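Local coordinates for UPF0033 domain-containing protein (Desulfitobacterium hafniense, PDB 3HZ7) that is of unknown function but belongs to the TusA family of sulfur carrier proteins, this chain being the SirA-like N-terminal part of a longer protein, at residues V31-V36 and V65-I70. Sequence-based numbering, arbitrary orientation.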
# COMPACT_ATOMS: atom_id res chain seq x y z
N VAL A 31 7.02 -1.34 7.17
CA VAL A 31 5.77 -1.82 6.61
C VAL A 31 4.80 -0.70 6.34
O VAL A 31 4.62 0.14 7.22
CB VAL A 31 5.09 -2.80 7.61
CG1 VAL A 31 3.84 -3.38 6.95
CG2 VAL A 31 6.08 -3.95 8.03
N VAL A 32 4.19 -0.67 5.14
CA VAL A 32 3.21 0.37 4.86
C VAL A 32 1.93 -0.35 4.48
O VAL A 32 1.90 -1.12 3.50
CB VAL A 32 3.66 1.35 3.70
CG1 VAL A 32 2.53 2.41 3.41
CG2 VAL A 32 5.03 2.08 4.08
N THR A 33 0.88 -0.15 5.24
CA THR A 33 -0.40 -0.78 4.86
C THR A 33 -1.26 0.37 4.35
O THR A 33 -1.17 1.51 4.87
CB THR A 33 -1.13 -1.43 5.99
OG1 THR A 33 -0.71 -0.86 7.20
CG2 THR A 33 -0.78 -2.81 6.08
N VAL A 34 -2.08 0.06 3.34
CA VAL A 34 -2.94 1.06 2.73
C VAL A 34 -4.37 0.56 2.64
O VAL A 34 -4.61 -0.54 2.15
CB VAL A 34 -2.48 1.37 1.29
CG1 VAL A 34 -3.17 2.69 0.75
CG2 VAL A 34 -0.96 1.38 1.23
N LEU A 35 -5.32 1.36 3.11
CA LEU A 35 -6.72 0.98 2.97
C LEU A 35 -7.33 1.60 1.67
O LEU A 35 -7.30 2.86 1.47
CB LEU A 35 -7.51 1.45 4.20
CG LEU A 35 -6.95 1.06 5.57
CD1 LEU A 35 -7.86 1.64 6.72
CD2 LEU A 35 -6.91 -0.48 5.67
N VAL A 36 -7.80 0.75 0.76
CA VAL A 36 -8.46 1.22 -0.49
C VAL A 36 -9.84 0.56 -0.67
O VAL A 36 -10.18 -0.44 -0.03
CB VAL A 36 -7.59 1.06 -1.77
CG1 VAL A 36 -6.38 1.96 -1.64
CG2 VAL A 36 -7.15 -0.47 -2.03
N VAL A 65 -13.62 -2.76 2.37
CA VAL A 65 -12.27 -2.23 2.54
C VAL A 65 -11.20 -3.24 2.13
O VAL A 65 -11.22 -4.41 2.58
CB VAL A 65 -11.95 -1.84 4.01
CG1 VAL A 65 -10.46 -1.44 4.16
CG2 VAL A 65 -12.83 -0.64 4.44
N ILE A 66 -10.31 -2.81 1.26
CA ILE A 66 -9.20 -3.65 0.88
C ILE A 66 -7.92 -3.14 1.59
O ILE A 66 -7.55 -1.93 1.51
CB ILE A 66 -9.03 -3.69 -0.62
CG1 ILE A 66 -10.34 -4.21 -1.27
CG2 ILE A 66 -7.88 -4.57 -0.95
CD1 ILE A 66 -10.44 -3.98 -2.74
N GLU A 67 -7.24 -4.03 2.32
CA GLU A 67 -6.01 -3.62 2.96
C GLU A 67 -4.85 -4.23 2.21
O GLU A 67 -4.80 -5.43 2.03
CB GLU A 67 -5.99 -4.03 4.43
CG GLU A 67 -4.79 -3.48 5.15
CD GLU A 67 -4.94 -3.44 6.67
OE1 GLU A 67 -6.06 -3.54 7.19
OE2 GLU A 67 -3.91 -3.29 7.35
N VAL A 68 -3.95 -3.38 1.71
CA VAL A 68 -2.78 -3.84 0.98
C VAL A 68 -1.58 -3.54 1.89
O VAL A 68 -1.33 -2.39 2.29
CB VAL A 68 -2.63 -3.06 -0.39
CG1 VAL A 68 -1.49 -3.58 -1.22
CG2 VAL A 68 -3.95 -3.18 -1.18
N THR A 69 -0.82 -4.56 2.21
CA THR A 69 0.33 -4.39 3.09
C THR A 69 1.63 -4.53 2.29
O THR A 69 1.82 -5.52 1.55
CB THR A 69 0.24 -5.42 4.22
OG1 THR A 69 -1.02 -5.23 4.88
CG2 THR A 69 1.41 -5.27 5.22
N ILE A 70 2.50 -3.51 2.39
CA ILE A 70 3.74 -3.54 1.64
C ILE A 70 4.89 -3.53 2.60
O ILE A 70 4.97 -2.66 3.49
CB ILE A 70 3.85 -2.32 0.65
CG1 ILE A 70 2.59 -2.27 -0.20
CG2 ILE A 70 5.19 -2.40 -0.14
CD1 ILE A 70 2.45 -1.06 -1.25
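Strands 31-36 and 66-70 run antiparallel as the two inner strands of the sheet. Three hydrogen-bonded pairs join them: Val32 with Ile70, Val34 with Val68 and Val36 with Ile66. Each pair contributes two N-H...O bonds. The straightest runs from Val68 N to Val34 O (2.9 Å, 172° at the hydrogen) and lies in the carbonyl plane. Ile70 N sits above the carbonyl plane of Val32.

Glu67 sits on the helix-free face with Thr33, Leu35 and Thr69. Its CB packs 3.9 Å from Leu35 CD2. CG is anti to the backbone N (chi1 -174°) and comes to 3.7 Å from the same methyl. CD rests against it too. The chain stays extended, alongside Leu35. The carboxylate splits its contacts: OE1 lies 3.5 Å from Leu35 CD2, while OE2 lies 3.4 Å from Thr33 CG2. OE1 also forms a salt bridge with Lys61. An alanine here removes the carboxylate and its salt bridge to Lys61, and would probably leave Leu35 CD2 and Thr33 CG2 less well packed. Thr33 OG1 hydrogen-bonds to Thr3 and to the carbonyl of Ile2, tying strand 31-36 to strand 2-5.

The side chains of Val32, Val34, Val36, Ile66, Val68 and Ile70 lie on the face that the two helices cover. Val36 CG2 reaches Ile66 CB at 4.0 Å. Helix 13-23 covers Val32, Val34 and Ile70, and helix 39-52 packs on Val68. This is the centre of the two-layer alpha/beta sandwich of the TusA fold, with two helices on one side of a four-stranded mixed sheet.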